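Local coordinates for protein extracellular ligand-binding receptor (Sphaerobacter thermophilus, PDB 4ZPJ) that probably binds a small ligand outside the membrane for delivery to an ABC transporter, and also binds zinc ions, at residues Q155-D160 against L168-F173; E207-F212 against V224-A229; P238-I243 against Q271-K276; D262-L267 against Q290-E295. All coordinates share one frame; numbering follows the deposited sequence.

Overall arrangement
Contact 1 belongs to the lobe built on the six-stranded mixed sheet; contacts 2, 3 and 4 lie round the four-stranded parallel sheet of the other lobe. In this family ligand usually binds in the cleft between two such lobes. Contacts 1 and 2 meet at Gln155 N and Glu207 OE1, 3.0 Å apart and probably hydrogen-bonded. Contacts 2 and 3, with centres about 17 Å apart, touch through Tyr239 and Ile243 against Val227, Val228 and Ala229. Contacts 3 and 4 share helix 261-272, and Leu240 CD2 lies 3.6 Å from Phe266 CE1. Contact 2 borders the zinc site of Asp201 and His206; contact 4 lies away from the annotated zinc sites.

Contact 1 of 4, residues Q155-D160 against L168-F173; sequences QALTRD and LFRVSF
Arg170 reaches from strand 168-170 to helix 156-159 and touches Thr158 at its base and its tip, and Leu157 at its tip. Its CB lies 4.0 Å from Thr158 CG2. CG stands anti to the backbone N (chi1 179°), after which the chain bends at its second and third torsions and carries NE past the same threonine methyl. CZ and NH1 then come obliquely to the base of Leu157, with NH1 3.6 Å from Leu157 CB. The bond at the tip is a bent one: NH2 donates to Thr158 OG1 at 2.9 Å, with 131° at the hydrogen, and the hydroxyl is tilted 30° out of the guanidinium plane. Phe173 O rests over one face, offset to the rim, and NH1 also donates to the carbonyls of Leu154 and Ala152. Leu157 CD1 and Leu168 CD1 add an apolar contact at 4.0 Å between the helix and strand of the beta-alpha-beta unit 147-149, 156-159, 168-170. A methionine in place of Arg170 would probably leave those carbonyls and Thr158 OG1 without their donor and the helix less firmly tied to the strand. The buried cation is thus gripped by neutral oxygens, and Asp420, hydrogen-bonded to Thr158 OG1, may offset its charge from the second shell.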
loop_
_atom_site.group_PDB
_atom_site.type_symbol
_atom_site.label_atom_id
_atom_site.label_comp_id
_atom_site.label_asym_id
_atom_site.label_seq_id
_atom_site.Cartn_x
_atom_site.Cartn_y
_atom_site.Cartn_z
ATOM N N GLN A 155 -8.333 -8.034 -1.237
ATOM C CA GLN A 155 -8.931 -7.666 -2.506
ATOM C C GLN A 155 -10.440 -7.547 -2.422
ATOM O O GLN A 155 -11.015 -6.581 -2.909
ATOM C CB GLN A 155 -8.561 -8.649 -3.613
ATOM C CG GLN A 155 -7.257 -8.320 -4.350
ATOM C CD GLN A 155 -6.903 -9.409 -5.366
ATOM O OE1 GLN A 155 -7.588 -10.430 -5.420
ATOM N NE2 GLN A 155 -5.819 -9.214 -6.152
ATOM N N ALA A 156 -11.070 -8.537 -1.813
ATOM C CA ALA A 156 -12.511 -8.552 -1.668
ATOM C C ALA A 156 -13.097 -7.257 -1.078
ATOM O O ALA A 156 -14.223 -6.888 -1.398
ATOM C CB ALA A 156 -12.944 -9.756 -0.844
ATOM N N LEU A 157 -12.365 -6.554 -0.227
ATOM C CA LEU A 157 -13.005 -5.460 0.467
ATOM C C LEU A 157 -13.592 -4.432 -0.493
ATOM O O LEU A 157 -14.596 -3.822 -0.174
ATOM C CB LEU A 157 -12.039 -4.784 1.430
ATOM C CG LEU A 157 -12.639 -3.822 2.448
ATOM C CD1 LEU A 157 -13.538 -4.623 3.400
ATOM C CD2 LEU A 157 -11.506 -3.107 3.173
ATOM N N THR A 158 -12.968 -4.237 -1.656
ATOM C CA THR A 158 -13.498 -3.321 -2.664
ATOM C C THR A 158 -13.953 -4.014 -3.963
ATOM O O THR A 158 -14.798 -3.479 -4.705
ATOM C CB THR A 158 -12.478 -2.166 -3.019
ATOM O OG1 THR A 158 -11.183 -2.672 -3.437
ATOM C CG2 THR A 158 -12.286 -1.217 -1.844
ATOM N N ARG A 159 -13.385 -5.169 -4.264
ATOM C CA ARG A 159 -13.653 -5.833 -5.517
ATOM C C ARG A 159 -14.852 -6.780 -5.516
ATOM O O ARG A 159 -15.466 -7.018 -6.547
ATOM C CB ARG A 159 -12.383 -6.556 -5.948
ATOM C CG ARG A 159 -11.326 -5.589 -6.418
ATOM C CD ARG A 159 -9.928 -6.150 -6.387
ATOM N NE ARG A 159 -9.815 -7.380 -7.142
ATOM C CZ ARG A 159 -9.616 -7.443 -8.449
ATOM N NH1 ARG A 159 -9.538 -8.625 -9.019
ATOM N NH2 ARG A 159 -9.504 -6.337 -9.189
ATOM N N ASP A 160 -15.180 -7.327 -4.362
ATOM C CA ASP A 160 -16.330 -8.196 -4.213
ATOM C C ASP A 160 -17.527 -7.325 -3.899
ATOM O O ASP A 160 -17.555 -6.711 -2.847
ATOM C CB ASP A 160 -16.091 -9.221 -3.075
ATOM C CG ASP A 160 -17.226 -10.257 -2.945
ATOM O OD1 ASP A 160 -18.354 -10.058 -3.488
ATOM O OD2 ASP A 160 -17.004 -11.276 -2.257
ATOM N N LEU A 168 -17.406 2.083 3.321
ATOM C CA LEU A 168 -15.988 1.692 3.239
ATOM C C LEU A 168 -15.253 2.311 2.053
ATOM O O LEU A 168 -15.688 2.189 0.929
ATOM C CB LEU A 168 -15.845 0.172 3.129
ATOM C CG LEU A 168 -16.618 -0.598 4.210
ATOM C CD1 LEU A 168 -16.541 -2.109 3.983
ATOM C CD2 LEU A 168 -16.119 -0.226 5.583
ATOM N N PHE A 169 -14.161 2.982 2.355
ATOM C CA PHE A 169 -13.275 3.562 1.384
ATOM C C PHE A 169 -11.904 3.004 1.615
ATOM O O PHE A 169 -11.527 2.750 2.768
ATOM C CB PHE A 169 -13.209 5.095 1.562
ATOM C CG PHE A 169 -14.515 5.805 1.348
ATOM C CD1 PHE A 169 -15.483 5.836 2.357
ATOM C CD2 PHE A 169 -14.758 6.461 0.192
ATOM C CE1 PHE A 169 -16.708 6.479 2.157
ATOM C CE2 PHE A 169 -15.970 7.164 -0.018
ATOM C CZ PHE A 169 -16.939 7.166 0.971
ATOM N N ARG A 170 -11.129 2.868 0.560
ATOM C CA ARG A 170 -9.756 2.434 0.710
ATOM C C ARG A 170 -8.817 3.345 -0.014
ATOM O O ARG A 170 -9.032 3.636 -1.192
ATOM C CB ARG A 170 -9.618 0.984 0.219
ATOM C CG ARG A 170 -8.212 0.463 0.319
ATOM C CD ARG A 170 -8.197 -1.010 0.694
ATOM N NE ARG A 170 -8.650 -1.806 -0.397
ATOM C CZ ARG A 170 -8.876 -3.109 -0.364
ATOM N NH1 ARG A 170 -8.684 -3.838 0.748
ATOM N NH2 ARG A 170 -9.270 -3.716 -1.476
ATOM N N VAL A 171 -7.772 3.823 0.674
ATOM C CA VAL A 171 -6.868 4.814 0.056
ATOM C C VAL A 171 -5.485 4.218 -0.216
ATOM O O VAL A 171 -4.594 4.907 -0.738
ATOM C CB VAL A 171 -6.680 6.073 0.909
ATOM C CG1 VAL A 171 -7.987 6.816 1.100
ATOM C CG2 VAL A 171 -6.075 5.734 2.252
ATOM N N SER A 172 -5.270 2.964 0.175
ATOM C CA SER A 172 -3.972 2.323 -0.080
ATOM C C SER A 172 -3.940 1.557 -1.443
ATOM O O SER A 172 -3.445 2.047 -2.486
ATOM C CB SER A 172 -3.653 1.417 1.103
ATOM O OG SER A 172 -4.703 0.496 1.324
ATOM N N PHE A 173 -4.511 0.378 -1.464
ATOM C CA PHE A 173 -4.470 -0.417 -2.673
ATOM C C PHE A 173 -5.315 -1.627 -2.401
ATOM O O PHE A 173 -5.554 -1.961 -1.238
ATOM C CB PHE A 173 -3.020 -0.882 -3.012
ATOM C CG PHE A 173 -2.260 -1.379 -1.829
ATOM C CD1 PHE A 173 -2.362 -2.696 -1.430
ATOM C CD2 PHE A 173 -1.463 -0.531 -1.087
ATOM C CE1 PHE A 173 -1.695 -3.178 -0.311
ATOM C CE2 PHE A 173 -0.795 -0.992 0.050
ATOM C CZ PHE A 173 -0.906 -2.315 0.428
#

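Contact 2 of 4, residues E207-F212 against V224-A229; sequences EEMAAF and VDEVVA
The flat carboxylate of Glu226 meets Met209, a selenomethionine, at one oxygen: Met209 CE lies 3.4 Å from Glu226 OE2, well above the carboxylate plane. The other oxygen, OE1, forms a salt bridge with Arg213, one turn further along the helix of Met209. On the helix side the Phe212 ring turns inward and stacks on Phe254 of strand 252-256. Met209 carries the whole contact. Its chain runs outward from the helix, then bends at the last torsion (chi3 -49°), which turns CE from the stem of Glu226 toward Val228. SE is left 4.2 Å from Glu226 CB, and CE comes to 3.7 Å from Val228 CG2, the two side chains crossing at about a right angle. The selenium-methyl end therefore bridges two residues on one side of the strand, one polar at its end and one apolar. Val228 in turn touches Asp201, a zinc ligand together with His206, and a bound zinc ion lies about 5 Å from the valine side chain. Helix 203-218 packs here on outermost strand 222-229, completing the beta-alpha-beta unit that starts at strand 194-200, an arrangement characteristic of the Rossmann-like lobes of periplasmic binding proteins.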
loop_
_atom_site.group_PDB
_atom_site.type_symbol
_atom_site.label_atom_id
_atom_site.label_comp_id
_atom_site.label_asym_id
_atom_site.label_seq_id
_atom_site.Cartn_x
_atom_site.Cartn_y
_atom_site.Cartn_z
ATOM N N GLU A 207 -2.793 -13.137 -3.830
ATOM C CA GLU A 207 -3.534 -12.070 -4.519
ATOM C C GLU A 207 -2.621 -11.254 -5.393
ATOM O O GLU A 207 -3.052 -10.827 -6.470
ATOM C CB GLU A 207 -4.275 -11.179 -3.531
ATOM C CG GLU A 207 -5.378 -11.932 -2.750
ATOM C CD GLU A 207 -6.203 -11.061 -1.809
ATOM O OE1 GLU A 207 -5.944 -9.822 -1.696
ATOM O OE2 GLU A 207 -7.140 -11.626 -1.192
ATOM N N GLU A 208 -1.380 -11.013 -4.943
ATOM C CA GLU A 208 -0.356 -10.333 -5.775
ATOM C C GLU A 208 0.064 -11.151 -7.008
ATOM O O GLU A 208 0.262 -10.593 -8.110
ATOM C CB GLU A 208 0.867 -10.073 -4.961
ATOM C CG GLU A 208 0.694 -9.018 -3.875
ATOM C CD GLU A 208 1.143 -7.602 -4.299
ATOM O OE1 GLU A 208 1.776 -7.466 -5.389
ATOM O OE2 GLU A 208 0.908 -6.648 -3.498
HETATM N N MSE A 209 0.192 -12.471 -6.838
HETATM C CA MSE A 209 0.506 -13.347 -7.981
HETATM C C MSE A 209 -0.621 -13.278 -8.995
HETATM O O MSE A 209 -0.389 -13.135 -10.212
HETATM C CB MSE A 209 0.803 -14.799 -7.568
HETATM C CG MSE A 209 2.204 -14.831 -6.988
HETATM SE SE MSE A 209 2.886 -16.666 -6.699
HETATM C CE MSE A 209 1.372 -17.436 -5.749
ATOM N N ALA A 210 -1.850 -13.347 -8.504
ATOM C CA ALA A 210 -3.024 -13.354 -9.368
ATOM C C ALA A 210 -3.195 -12.061 -10.111
ATOM O O ALA A 210 -3.640 -12.066 -11.248
ATOM C CB ALA A 210 -4.272 -13.658 -8.549
ATOM N N ALA A 211 -2.812 -10.945 -9.499
ATOM C CA ALA A 211 -3.004 -9.658 -10.118
ATOM C C ALA A 211 -1.945 -9.495 -11.194
ATOM O O ALA A 211 -2.224 -8.993 -12.274
ATOM C CB ALA A 211 -2.946 -8.551 -9.075
ATOM N N PHE A 212 -0.735 -9.975 -10.909
ATOM C CA PHE A 212 0.335 -9.912 -11.873
ATOM C C PHE A 212 0.045 -10.776 -13.093
ATOM O O PHE A 212 0.220 -10.337 -14.208
ATOM C CB PHE A 212 1.668 -10.315 -11.269
ATOM C CG PHE A 212 2.845 -9.882 -12.096
ATOM C CD1 PHE A 212 3.275 -10.642 -13.183
ATOM C CD2 PHE A 212 3.496 -8.674 -11.824
ATOM C CE1 PHE A 212 4.342 -10.244 -13.957
ATOM C CE2 PHE A 212 4.591 -8.286 -12.578
ATOM C CZ PHE A 212 5.007 -9.067 -13.652
ATOM N N VAL A 224 4.498 -19.594 -16.620
ATOM C CA VAL A 224 4.912 -20.969 -16.689
ATOM C C VAL A 224 4.897 -21.723 -15.324
ATOM O O VAL A 224 4.769 -22.932 -15.323
ATOM C CB VAL A 224 6.326 -21.075 -17.347
ATOM C CG1 VAL A 224 6.363 -20.376 -18.705
ATOM C CG2 VAL A 224 7.423 -20.529 -16.424
ATOM N N ASP A 225 5.098 -21.047 -14.189
ATOM C CA ASP A 225 5.024 -21.707 -12.854
ATOM C C ASP A 225 4.851 -20.684 -11.764
ATOM O O ASP A 225 5.176 -19.529 -11.974
ATOM C CB ASP A 225 6.286 -22.549 -12.525
ATOM C CG ASP A 225 6.001 -23.705 -11.500
ATOM O OD1 ASP A 225 4.954 -23.635 -10.832
ATOM O OD2 ASP A 225 6.789 -24.690 -11.367
ATOM N N GLU A 226 4.316 -21.123 -10.619
ATOM C CA GLU A 226 4.230 -20.334 -9.383
ATOM C C GLU A 226 5.009 -21.091 -8.323
ATOM O O GLU A 226 4.796 -22.281 -8.128
ATOM C CB GLU A 226 2.781 -20.196 -8.900
ATOM C CG GLU A 226 1.777 -19.641 -9.920
ATOM C CD GLU A 226 0.379 -19.359 -9.326
ATOM O OE1 GLU A 226 -0.522 -18.934 -10.100
ATOM O OE2 GLU A 226 0.149 -19.559 -8.101
ATOM N N VAL A 227 5.916 -20.396 -7.649
ATOM C CA VAL A 227 6.666 -20.947 -6.559
ATOM C C VAL A 227 6.418 -20.129 -5.288
ATOM O O VAL A 227 6.672 -18.908 -5.180
ATOM C CB VAL A 227 8.180 -20.982 -6.848
ATOM C CG1 VAL A 227 8.937 -21.651 -5.691
ATOM C CG2 VAL A 227 8.470 -21.731 -8.141
ATOM N N VAL A 228 5.982 -20.838 -4.288
ATOM C CA VAL A 228 5.639 -20.244 -3.050
ATOM C C VAL A 228 6.598 -20.723 -1.943
ATOM O O VAL A 228 7.102 -21.853 -1.981
ATOM C CB VAL A 228 4.176 -20.560 -2.831
ATOM C CG1 VAL A 228 3.916 -21.069 -1.447
ATOM C CG2 VAL A 228 3.353 -19.322 -3.208
ATOM N N ALA A 229 6.883 -19.835 -0.990
ATOM C CA ALA A 229 7.796 -20.118 0.113
ATOM C C ALA A 229 7.132 -19.738 1.423
ATOM O O ALA A 229 6.501 -18.703 1.453
ATOM C CB ALA A 229 9.070 -19.320 -0.076
#

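Contact 3 of 4, residues P238-I243 against Q271-K276; sequences PYLQRI and QEFGLK
Two first torsions bring Leu240 and Phe273 together: Phe273 CG is anti to its backbone N (chi1 -158°), which sends the ring toward helix 237-246, and Leu240 CG is anti to its carbonyl carbon (chi1 -70°), which sends the isobutyl group back past it. The contact, in the Rossmann-like lobe, joins helix 237-246 to the residues that follow helix 261-272; both helices flank the four-stranded parallel sheet. The two side chains slide past one another in opposite directions, with Leu240 CD1 3.8 Å from Phe273 CB and Leu240 CB 4.0 Å from Phe273 CD2. At the far end of the ring Gln241 crosses at about a right angle. Its CG lies 3.7 Å from Phe273 CZ, and its amide, turned 49° from the ring plane, sets OE1 at the ring edge, 3.5 Å from CZ, where the weakly positive ring hydrogens probably suit a carbonyl oxygen. Gly274 has left the helical conformation with positive phi, a backbone shape in which a CB would collide with the carbonyl oxygen of Phe273. Beyond this turn Leu275, like Phe273, points toward helix 237-246. Tyr270 and Phe266 of helix 261-272 also touch Leu240, which is thereby buried, whereas Phe273 remains on the surface, its side chain about 5 Å from a bound zinc ion. Leu275 CD1 ends 3.6 Å from the backbone oxygen Leu240 O.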
loop_
_atom_site.group_PDB
_atom_site.type_symbol
_atom_site.label_atom_id
_atom_site.label_comp_id
_atom_site.label_asym_id
_atom_site.label_seq_id
_atom_site.Cartn_x
_atom_site.Cartn_y
_atom_site.Cartn_z
ATOM N N PRO A 238 16.433 -23.456 -1.826
ATOM C CA PRO A 238 15.619 -24.445 -2.537
ATOM C C PRO A 238 14.630 -23.780 -3.467
ATOM O O PRO A 238 14.459 -24.236 -4.588
ATOM C CB PRO A 238 14.919 -25.222 -1.397
ATOM C CG PRO A 238 15.804 -24.993 -0.191
ATOM C CD PRO A 238 16.235 -23.545 -0.370
ATOM N N TYR A 239 14.024 -22.683 -3.025
ATOM C CA TYR A 239 13.014 -21.980 -3.835
ATOM C C TYR A 239 13.665 -21.312 -5.028
ATOM O O TYR A 239 13.079 -21.270 -6.073
ATOM C CB TYR A 239 12.235 -20.995 -2.981
ATOM C CG TYR A 239 11.677 -21.719 -1.793
ATOM C CD1 TYR A 239 10.534 -22.508 -1.919
ATOM C CD2 TYR A 239 12.345 -21.720 -0.579
ATOM C CE1 TYR A 239 10.059 -23.254 -0.843
ATOM C CE2 TYR A 239 11.879 -22.470 0.509
ATOM C CZ TYR A 239 10.733 -23.228 0.374
ATOM O OH TYR A 239 10.268 -23.968 1.435
ATOM N N LEU A 240 14.888 -20.823 -4.842
ATOM C CA LEU A 240 15.706 -20.257 -5.891
ATOM C C LEU A 240 16.044 -21.284 -6.939
ATOM O O LEU A 240 15.931 -21.019 -8.138
ATOM C CB LEU A 240 17.003 -19.679 -5.323
ATOM C CG LEU A 240 16.877 -18.395 -4.457
ATOM C CD1 LEU A 240 18.249 -17.829 -4.165
ATOM C CD2 LEU A 240 16.035 -17.314 -5.103
ATOM N N GLN A 241 16.434 -22.463 -6.491
ATOM C CA GLN A 241 16.674 -23.551 -7.419
ATOM C C GLN A 241 15.383 -23.846 -8.222
ATOM O O GLN A 241 15.432 -23.916 -9.441
ATOM C CB GLN A 241 17.327 -24.769 -6.711
ATOM C CG GLN A 241 18.859 -24.604 -6.625
ATOM C CD GLN A 241 19.617 -25.691 -5.845
ATOM O OE1 GLN A 241 20.842 -25.597 -5.675
ATOM N NE2 GLN A 241 18.902 -26.733 -5.392
ATOM N N ARG A 242 14.230 -23.918 -7.574
ATOM C CA ARG A 242 12.999 -24.188 -8.319
ATOM C C ARG A 242 12.701 -23.085 -9.305
ATOM O O ARG A 242 12.266 -23.348 -10.446
ATOM C CB ARG A 242 11.805 -24.403 -7.395
ATOM C CG ARG A 242 12.069 -25.480 -6.339
ATOM C CD ARG A 242 10.820 -26.022 -5.650
ATOM N NE ARG A 242 11.146 -26.561 -4.320
ATOM C CZ ARG A 242 10.268 -27.065 -3.445
ATOM N NH1 ARG A 242 10.705 -27.527 -2.266
ATOM N NH2 ARG A 242 8.967 -27.124 -3.731
ATOM N N ILE A 243 12.940 -21.840 -8.894
ATOM C CA ILE A 243 12.733 -20.734 -9.796
ATOM C C ILE A 243 13.672 -20.892 -10.968
ATOM O O ILE A 243 13.234 -20.749 -12.096
ATOM C CB ILE A 243 12.947 -19.364 -9.122
ATOM C CG1 ILE A 243 11.829 -19.109 -8.100
ATOM C CG2 ILE A 243 13.039 -18.260 -10.171
ATOM C CD1 ILE A 243 12.136 -18.030 -7.079
ATOM N N GLN A 271 20.830 -12.536 -5.393
ATOM C CA GLN A 271 22.044 -12.046 -5.999
ATOM C C GLN A 271 23.226 -12.909 -5.666
ATOM O O GLN A 271 24.005 -13.259 -6.524
ATOM C CB GLN A 271 22.322 -10.639 -5.517
ATOM C CG GLN A 271 23.636 -10.064 -6.004
ATOM C CD GLN A 271 24.051 -8.882 -5.145
ATOM O OE1 GLN A 271 23.966 -8.920 -3.910
ATOM N NE2 GLN A 271 24.493 -7.831 -5.795
ATOM N N GLU A 272 23.361 -13.255 -4.399
ATOM C CA GLU A 272 24.487 -14.073 -3.946
ATOM C C GLU A 272 24.550 -15.450 -4.605
ATOM O O GLU A 272 25.624 -15.959 -4.875
ATOM C CB GLU A 272 24.456 -14.218 -2.409
ATOM C CG GLU A 272 24.814 -12.916 -1.712
ATOM C CD GLU A 272 24.915 -13.038 -0.202
ATOM O OE1 GLU A 272 24.307 -13.960 0.397
ATOM O OE2 GLU A 272 25.609 -12.180 0.396
ATOM N N PHE A 273 23.390 -16.014 -4.891
ATOM C CA PHE A 273 23.274 -17.359 -5.485
ATOM C C PHE A 273 23.520 -17.284 -6.992
ATOM O O PHE A 273 23.780 -18.294 -7.620
ATOM C CB PHE A 273 21.872 -17.868 -5.201
ATOM C CG PHE A 273 21.701 -19.349 -5.241
ATOM C CD1 PHE A 273 22.181 -20.143 -4.215
ATOM C CD2 PHE A 273 20.932 -19.945 -6.249
ATOM C CE1 PHE A 273 21.983 -21.513 -4.243
ATOM C CE2 PHE A 273 20.723 -21.310 -6.280
ATOM C CZ PHE A 273 21.248 -22.099 -5.273
ATOM N N GLY A 274 23.469 -16.090 -7.587
ATOM C CA GLY A 274 23.938 -15.979 -8.964
ATOM C C GLY A 274 22.815 -15.722 -9.960
ATOM O O GLY A 274 23.072 -15.445 -11.135
ATOM N N LEU A 275 21.578 -15.771 -9.474
ATOM C CA LEU A 275 20.426 -15.569 -10.344
ATOM C C LEU A 275 20.304 -14.142 -10.813
ATOM O O LEU A 275 19.846 -13.900 -11.886
ATOM C CB LEU A 275 19.119 -16.022 -9.687
ATOM C CG LEU A 275 19.096 -17.482 -9.247
ATOM C CD1 LEU A 275 17.658 -17.982 -9.184
ATOM C CD2 LEU A 275 19.885 -18.402 -10.179
ATOM N N LYS A 276 20.722 -13.186 -10.039
ATOM C CA LYS A 276 20.616 -11.818 -10.520
ATOM C C LYS A 276 21.420 -11.622 -11.813
ATOM O O LYS A 276 20.973 -10.941 -12.742
ATOM C CB LYS A 276 21.054 -10.866 -9.435
ATOM C CG LYS A 276 20.938 -9.477 -9.909
ATOM C CD LYS A 276 21.088 -8.456 -8.851
ATOM C CE LYS A 276 20.534 -7.153 -9.443
ATOM N NZ LYS A 276 21.226 -6.063 -8.763
#

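Contact 4 of 4, residues D262-L267 against Q290-E295; sequences DAIRFL and QSILPE
Ile264 and Glu295 mark the closest backbone approach, their CA atoms 6.9 Å apart. Residues 262-267 are regular helix, whereas 290-295 run through a turn into the short helix 293-296, whose start is tightened by a 3.1 Å bond from Glu295 N to Ile292 O. Ile264 does most of the touching. Its CD1 lies 4.0 Å from both CB and CG2 of Ile292, the two side chains crossing at a slant, and its CG1 is 4.1 Å from Ile292 CB. Ile292 has CG1 between its own backbone N and carbonyl carbon (chi1 53°), a rotation that carries CD1 over to the preceding helix residue, 4.3 Å from Ala263 CB. In the fold, helix 261-272 is the crossover between strands 252-256 and 281-283 of the parallel sheet, and 290-295 belongs to the chain that follows the last of these strands and packs against that helix through Ala263 and Ile264. Ile296, the next residue of the short helix, touches Ile264 and Leu267 as well. With alanine instead of Ile264 the space beside Ile292 CG2 is likely to open, leaving that side chain freer to turn. Glu295 leans in with the aliphatic base of its chain, CB standing 4.3 Å from Ile264 CD1. The second branch of Ile264, CG2, faces the backbone of the short helix and lies 4.1 Å from Glu295 O.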
loop_
_atom_site.group_PDB
_atom_site.type_symbol
_atom_site.label_atom_id
_atom_site.label_comp_id
_atom_site.label_asym_id
_atom_site.label_seq_id
_atom_site.Cartn_x
_atom_site.Cartn_y
_atom_site.Cartn_z
ATOM N N ASP A 262 11.781 -11.369 5.167
ATOM C CA ASP A 262 11.697 -12.290 4.025
ATOM C C ASP A 262 12.220 -11.611 2.711
ATOM O O ASP A 262 12.989 -12.196 1.897
ATOM C CB ASP A 262 10.249 -12.779 3.816
ATOM C CG ASP A 262 9.817 -13.857 4.825
ATOM O OD1 ASP A 262 10.585 -14.180 5.764
ATOM O OD2 ASP A 262 8.701 -14.428 4.668
ATOM N N ALA A 263 11.807 -10.378 2.503
ATOM C CA ALA A 263 12.142 -9.689 1.259
ATOM C C ALA A 263 13.615 -9.393 1.159
ATOM O O ALA A 263 14.200 -9.560 0.085
ATOM C CB ALA A 263 11.308 -8.457 1.098
ATOM N N ILE A 264 14.206 -9.025 2.289
ATOM C CA ILE A 264 15.628 -8.748 2.392
ATOM C C ILE A 264 16.428 -10.030 2.130
ATOM O O ILE A 264 17.356 -10.017 1.265
ATOM C CB ILE A 264 16.015 -8.176 3.767
ATOM C CG1 ILE A 264 15.332 -6.832 4.016
ATOM C CG2 ILE A 264 17.546 -8.037 3.894
ATOM C CD1 ILE A 264 15.422 -6.342 5.464
ATOM N N ARG A 265 16.060 -11.115 2.832
ATOM C CA ARG A 265 16.769 -12.414 2.646
ATOM C C ARG A 265 16.594 -12.953 1.190
ATOM O O ARG A 265 17.541 -13.448 0.577
ATOM C CB ARG A 265 16.319 -13.456 3.706
ATOM C CG ARG A 265 16.856 -13.195 5.118
ATOM C CD ARG A 265 16.587 -14.410 6.043
ATOM N NE ARG A 265 15.134 -14.660 6.057
ATOM C CZ ARG A 265 14.233 -14.031 6.837
ATOM N NH1 ARG A 265 14.630 -13.159 7.775
ATOM N NH2 ARG A 265 12.929 -14.307 6.705
ATOM N N PHE A 266 15.407 -12.801 0.621
ATOM C CA PHE A 266 15.229 -13.243 -0.738
ATOM C C PHE A 266 16.107 -12.454 -1.744
ATOM O O PHE A 266 16.841 -13.061 -2.547
ATOM C CB PHE A 266 13.770 -13.166 -1.180
ATOM C CG PHE A 266 13.577 -13.490 -2.638
ATOM C CD1 PHE A 266 13.498 -14.786 -3.061
ATOM C CD2 PHE A 266 13.539 -12.478 -3.587
ATOM C CE1 PHE A 266 13.351 -15.083 -4.417
ATOM C CE2 PHE A 266 13.404 -12.757 -4.949
ATOM C CZ PHE A 266 13.306 -14.066 -5.367
ATOM N N LEU A 267 16.026 -11.122 -1.719
ATOM C CA LEU A 267 16.776 -10.338 -2.710
ATOM C C LEU A 267 18.241 -10.556 -2.568
ATOM O O LEU A 267 18.934 -10.769 -3.548
ATOM C CB LEU A 267 16.462 -8.853 -2.601
ATOM C CG LEU A 267 15.132 -8.578 -3.273
ATOM C CD1 LEU A 267 14.611 -7.214 -2.933
ATOM C CD2 LEU A 267 15.279 -8.751 -4.768
ATOM N N GLN A 290 11.555 1.870 0.826
ATOM C CA GLN A 290 12.509 2.761 1.426
ATOM C C GLN A 290 13.015 2.301 2.765
ATOM O O GLN A 290 14.174 2.416 3.037
ATOM C CB GLN A 290 11.806 4.112 1.711
ATOM C CG GLN A 290 12.774 5.190 2.165
ATOM C CD GLN A 290 13.614 5.650 1.003
ATOM O OE1 GLN A 290 13.077 5.903 -0.090
ATOM N NE2 GLN A 290 14.916 5.744 1.205
ATOM N N SER A 291 12.133 1.806 3.606
ATOM C CA SER A 291 12.550 1.342 4.928
ATOM C C SER A 291 13.559 0.216 4.881
ATOM O O SER A 291 14.311 0.036 5.836
ATOM C CB SER A 291 11.358 0.879 5.735
ATOM O OG SER A 291 10.555 0.016 4.952
ATOM N N ILE A 292 13.593 -0.570 3.808
ATOM C CA ILE A 292 14.523 -1.706 3.825
ATOM C C ILE A 292 15.534 -1.641 2.711
ATOM O O ILE A 292 16.366 -2.527 2.589
ATOM C CB ILE A 292 13.787 -3.039 3.793
ATOM C CG1 ILE A 292 12.802 -3.108 2.615
ATOM C CG2 ILE A 292 13.006 -3.214 5.080
ATOM C CD1 ILE A 292 12.263 -4.497 2.358
ATOM N N LEU A 293 15.460 -0.578 1.922
ATOM C CA LEU A 293 16.329 -0.379 0.782
ATOM C C LEU A 293 17.788 -0.342 1.167
ATOM O O LEU A 293 18.593 -1.008 0.557
ATOM C CB LEU A 293 15.923 0.872 0.002
ATOM C CG LEU A 293 16.309 0.858 -1.471
ATOM C CD1 LEU A 293 16.149 -0.510 -2.135
ATOM C CD2 LEU A 293 15.521 1.893 -2.226
ATOM N N PRO A 294 18.136 0.311 2.286
ATOM C CA PRO A 294 19.553 0.223 2.709
ATOM C C PRO A 294 20.155 -1.194 2.984
ATOM O O PRO A 294 21.361 -1.379 2.884
ATOM C CB PRO A 294 19.583 1.059 3.977
ATOM C CG PRO A 294 18.406 1.966 3.874
ATOM C CD PRO A 294 17.341 1.184 3.159
ATOM N N GLU A 295 19.340 -2.170 3.350
ATOM C CA GLU A 295 19.826 -3.483 3.741
ATOM C C GLU A 295 19.803 -4.445 2.543
ATOM O O GLU A 295 20.469 -5.445 2.530
ATOM C CB GLU A 295 18.966 -4.023 4.863
ATOM C CG GLU A 295 18.456 -2.905 5.780
ATOM C CD GLU A 295 18.082 -3.387 7.152
ATOM O OE1 GLU A 295 17.020 -2.950 7.671
ATOM O OE2 GLU A 295 18.851 -4.206 7.691
#